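Cytidine deaminase (Mycobacterium leprae, PDB 3R2N) probably catalyses the zinc-dependent hydrolytic deamination of cytidine and deoxycytidine to uridine and deoxyuridine in pyrimidine salvage. Local coordinates at residues I110-K114 with G115-M119; L57-C60 with A61-M65. One frame throughout, in Å; residues are numbered along the deposited sequence.

Interaction 1: I110-K114 with G115-M119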
loop_
_atom_site.group_PDB
_atom_site.type_symbol
_atom_site.label_atom_id
_atom_site.label_comp_id
_atom_site.label_asym_id
_atom_site.label_seq_id
_atom_site.Cartn_x
_atom_site.Cartn_y
_atom_site.Cartn_z
ATOM N N ILE D 110 -11.963 8.220 -18.008
ATOM C CA ILE D 110 -12.433 8.367 -16.634
ATOM C C ILE D 110 -13.432 9.511 -16.583
ATOM O O ILE D 110 -13.159 10.576 -17.109
ATOM C CB ILE D 110 -11.264 8.738 -15.698
ATOM C CG1 ILE D 110 -10.072 7.775 -15.850
ATOM C CG2 ILE D 110 -11.731 8.886 -14.277
ATOM C CD1 ILE D 110 -10.382 6.317 -15.661
ATOM N N MET D 111 -14.578 9.321 -15.948
ATOM C CA MET D 111 -15.451 10.479 -15.669
ATOM C C MET D 111 -14.892 11.296 -14.483
ATOM O O MET D 111 -14.410 10.741 -13.510
ATOM C CB MET D 111 -16.900 10.032 -15.431
ATOM C CG MET D 111 -17.879 11.150 -15.091
ATOM S SD MET D 111 -18.030 12.353 -16.402
ATOM C CE MET D 111 -19.272 11.551 -17.429
ATOM N N THR D 112 -14.900 12.613 -14.603
ATOM C CA THR D 112 -14.360 13.514 -13.573
ATOM C C THR D 112 -15.367 14.624 -13.326
ATOM O O THR D 112 -16.222 14.864 -14.181
ATOM C CB THR D 112 -13.013 14.182 -13.984
ATOM O OG1 THR D 112 -13.264 15.395 -14.728
ATOM C CG2 THR D 112 -12.135 13.241 -14.773
ATOM N N PRO D 113 -15.294 15.288 -12.147
ATOM C CA PRO D 113 -16.153 16.441 -11.831
ATOM C C PRO D 113 -16.268 17.442 -12.970
ATOM O O PRO D 113 -17.283 18.124 -13.071
ATOM C CB PRO D 113 -15.427 17.092 -10.650
ATOM C CG PRO D 113 -14.808 15.902 -9.915
ATOM C CD PRO D 113 -14.546 14.829 -10.958
ATOM N N LYS D 114 -15.225 17.514 -13.807
ATOM C CA LYS D 114 -15.162 18.392 -14.980
ATOM C C LYS D 114 -15.384 17.676 -16.323
ATOM O O LYS D 114 -14.984 18.199 -17.377
ATOM C CB LYS D 114 -13.796 19.087 -15.037
ATOM C CG LYS D 114 -13.533 20.118 -13.926
ATOM C CD LYS D 114 -12.031 20.496 -13.846
ATOM C CE LYS D 114 -11.469 20.976 -15.209
ATOM N NZ LYS D 114 -9.981 21.130 -15.181
ATOM N N GLY D 115 -16.014 16.502 -16.304
ATOM C CA GLY D 115 -16.256 15.760 -17.543
ATOM C C GLY D 115 -15.249 14.655 -17.819
ATOM O O GLY D 115 -14.351 14.406 -17.022
ATOM N N VAL D 116 -15.399 13.983 -18.953
ATOM C CA VAL D 116 -14.552 12.849 -19.302
ATOM C C VAL D 116 -13.113 13.275 -19.570
ATOM O O VAL D 116 -12.868 14.250 -20.260
ATOM C CB VAL D 116 -15.117 12.141 -20.548
ATOM C CG1 VAL D 116 -14.247 10.923 -20.945
ATOM C CG2 VAL D 116 -16.582 11.726 -20.304
ATOM N N GLN D 117 -12.158 12.552 -19.011
ATOM C CA GLN D 117 -10.746 12.805 -19.277
ATOM C C GLN D 117 -10.083 11.473 -19.567
ATOM O O GLN D 117 -10.597 10.435 -19.158
ATOM C CB GLN D 117 -10.073 13.456 -18.060
ATOM C CG GLN D 117 -10.493 14.906 -17.771
ATOM C CD GLN D 117 -9.658 15.889 -18.548
ATOM O OE1 GLN D 117 -9.711 15.946 -19.778
ATOM N NE2 GLN D 117 -8.860 16.660 -17.835
ATOM N N THR D 118 -8.955 11.482 -20.272
ATOM C CA THR D 118 -8.254 10.232 -20.516
ATOM C C THR D 118 -7.154 10.084 -19.476
ATOM O O THR D 118 -6.773 11.059 -18.844
ATOM C CB THR D 118 -7.662 10.148 -21.934
ATOM O OG1 THR D 118 -6.573 11.051 -22.027
ATOM C CG2 THR D 118 -8.701 10.501 -23.019
ATOM N N MET D 119 -6.629 8.870 -19.321
ATOM C CA MET D 119 -5.488 8.631 -18.440
ATOM C C MET D 119 -4.211 9.339 -18.856
ATOM O O MET D 119 -3.360 9.629 -18.009
ATOM C CB MET D 119 -5.229 7.139 -18.245
ATOM C CG MET D 119 -6.265 6.459 -17.364
ATOM S SD MET D 119 -6.563 7.238 -15.738
ATOM C CE MET D 119 -4.849 7.301 -15.177
#
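I110 and Q117 face each other as an antiparallel hydrogen-bonded pair, and the chain reverses between them through a type I turn from T112 to G115. The nearly straight bond from I110 N to Q117 O (2.8 Å, 177° at the hydrogen) is answered by Q117 N to I110 O at 2.9 Å. Across the turn, G115 N reaches T112 O at 2.7 Å, approaching from above the carbonyl plane. T112 then grips the bend a second time: chi1 of 87° sets OG1 between its own N and carbonyl carbon, from where it donates to a lone pair of G115 O (2.7 Å). The same OG1 accepts from K114 N at 3.0 Å, forming an ST turn, so the hydroxyl is held by two backbone groups. Beyond it, T112 CG2 lies against Q117 CG (3.8 Å). On the other face the side chains of M111 and V116 lie roughly perpendicular, M111 CE meeting V116 CG2 at 3.9 Å, with W10 of helix 10-21 packed on both. Back on the face of T112 and Q117, at the end away from the turn, I110 CG1 touches M119 SD (3.6 Å), and helix 94-104 covers this buried pair through L100 and Y101. The whole is a tight beta hairpin of the kind that gives cytidine deaminases a fifth strand antiparallel to the fourth, here the outermost strand of the mixed sheet within this chain.

Interaction 2: L57-C60 with A61-M65; sequences LALC and AECSM. With ZN (zinc ion), chain K; EDO (1,2-ethanediol), chain L.
C60 and E62 meet beside the zinc ion, where C60 CB lies 3.5 Å from E62 OE1. The same CB rests at the edge of the first helical turn, 4.2 Å from C63 SG. The chi1 of -69° turns C60 SG anti to the carbonyl carbon, and SG binds the zinc ion at 2.4 Å. C93 and C96 supply the other two thiolates, and O2 of a 1,2-ethanediol, probably from the crystallisation liquor, takes the fourth position at 2.2 Å from the zinc. This is the zinc site of the cytidine deaminase fold: C60 caps helix 61-71, A61 and E62 begin it, and the remaining cysteines form a CxxC element, C93 just before helix 94-104 and C96 in its first turn. In this family the glutamate two residues after the first zinc ligand is the proton shuttle, probably the role of E62, and the diol oxygen probably stands where the zinc-bound water would. The chain of E62 bends at chi2 (92°), bringing its carboxylate to the diol, whose O1 donates to E62 OE1 at 2.9 Å; C93 N also bonds to the diol. The backbone of C60 does a second job: at the N-cap position its carbonyl O accepts from S64 N (3.2 Å). S64 OG bonds to V48 O and to S67 of the third subunit. L59 CD2 packs on C63 CB at 4.1 Å, and L59 of the third subunit touches both residues.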
loop_
_atom_site.group_PDB
_atom_site.type_symbol
_atom_site.label_atom_id
_atom_site.label_comp_id
_atom_site.label_asym_id
_atom_site.label_seq_id
_atom_site.Cartn_x
_atom_site.Cartn_y
_atom_site.Cartn_z
ATOM N N LEU D 57 -3.659 -0.012 4.824
ATOM C CA LEU D 57 -4.021 -1.300 4.221
ATOM C C LEU D 57 -5.388 -1.177 3.554
ATOM O O LEU D 57 -5.942 -2.159 3.065
ATOM C CB LEU D 57 -3.982 -2.463 5.230
ATOM C CG LEU D 57 -2.901 -2.601 6.309
ATOM C CD1 LEU D 57 -2.915 -4.006 6.915
ATOM C CD2 LEU D 57 -1.512 -2.314 5.819
ATOM N N ALA D 58 -5.931 0.043 3.517
ATOM C CA ALA D 58 -7.201 0.271 2.839
ATOM C C ALA D 58 -7.052 0.001 1.342
ATOM O O ALA D 58 -6.038 0.387 0.730
ATOM C CB ALA D 58 -7.721 1.704 3.083
ATOM N N LEU D 59 -8.077 -0.651 0.783
ATOM C CA LEU D 59 -8.230 -0.845 -0.652
ATOM C C LEU D 59 -9.208 0.175 -1.241
ATOM O O LEU D 59 -10.338 0.299 -0.743
ATOM C CB LEU D 59 -8.785 -2.250 -0.928
ATOM C CG LEU D 59 -7.825 -3.389 -0.600
ATOM C CD1 LEU D 59 -8.483 -4.736 -0.696
ATOM C CD2 LEU D 59 -6.690 -3.276 -1.550
ATOM N N CYS D 60 -8.804 0.894 -2.291
ATOM C CA CYS D 60 -9.730 1.819 -2.946
ATOM C C CYS D 60 -10.729 1.030 -3.769
ATOM O O CYS D 60 -10.494 -0.135 -4.072
ATOM C CB CYS D 60 -9.010 2.831 -3.825
ATOM S SG CYS D 60 -8.005 4.078 -2.911
ATOM N N ALA D 61 -11.844 1.671 -4.114
ATOM C CA ALA D 61 -12.843 1.087 -4.992
ATOM C C ALA D 61 -12.202 0.590 -6.296
ATOM O O ALA D 61 -12.517 -0.523 -6.750
ATOM C CB ALA D 61 -14.000 2.116 -5.282
ATOM N N GLU D 62 -11.295 1.391 -6.866
ATOM C CA GLU D 62 -10.621 1.077 -8.138
ATOM C C GLU D 62 -9.755 -0.189 -8.033
ATOM O O GLU D 62 -9.733 -0.980 -8.976
ATOM C CB GLU D 62 -9.783 2.267 -8.655
ATOM C CG GLU D 62 -10.576 3.570 -8.859
ATOM C CD GLU D 62 -10.548 4.450 -7.629
ATOM O OE1 GLU D 62 -10.936 3.970 -6.534
ATOM O OE2 GLU D 62 -10.112 5.615 -7.734
ATOM N N CYS D 63 -9.051 -0.353 -6.904
ATOM C CA CYS D 63 -8.358 -1.633 -6.541
ATOM C C CYS D 63 -9.324 -2.836 -6.627
ATOM O O CYS D 63 -8.984 -3.874 -7.223
ATOM C CB CYS D 63 -7.788 -1.588 -5.122
ATOM S SG CYS D 63 -6.493 -0.339 -4.819
ATOM N N SER D 64 -10.530 -2.684 -6.042
ATOM C CA SER D 64 -11.423 -3.814 -5.960
ATOM C C SER D 64 -11.833 -4.201 -7.358
ATOM O O SER D 64 -11.847 -5.388 -7.699
ATOM C CB SER D 64 -12.634 -3.550 -5.078
ATOM O OG SER D 64 -12.252 -3.472 -3.731
ATOM N N MET D 65 -12.057 -3.181 -8.172
ATOM C CA MET D 65 -12.478 -3.347 -9.554
ATOM C C MET D 65 -11.418 -4.004 -10.409
ATOM O O MET D 65 -11.723 -4.877 -11.211
ATOM C CB MET D 65 -12.885 -1.995 -10.162
ATOM C CG MET D 65 -13.243 -2.121 -11.628
ATOM S SD MET D 65 -13.597 -0.534 -12.394
ATOM C CE MET D 65 -11.991 0.254 -12.277
HETATM ZN ZN ZN K . -7.378 5.312 -4.884
HETATM C C1 EDO L . -11.118 7.570 -4.904
HETATM O O1 EDO L . -11.800 6.319 -5.126
HETATM C C2 EDO L . -9.664 7.270 -4.564
HETATM O O2 EDO L . -9.075 6.461 -5.607
#

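Read from the N terminus, the chain lays down helix 10-21 and strands 34-39 and 44-48 before interaction 2, where a loop turns into helix 61-71. Strand 77-83 and helix 94-104 follow, and only then does interaction 1 close its hairpin near the C-terminal end. Both contacts are local; they stand in series, neither nested nor crossed, with centres 19 Å apart and nearest atoms about 7 Å apart. Shared neighbours relate them: helix 94-104 meets C63 through L99 and I110 through L100, while strand 77-83 offers C82 to E62 and V80 to I110. The zinc-binding residue that caps helix 61-71 and the last hairpin of the sheet are thus joined through the same core.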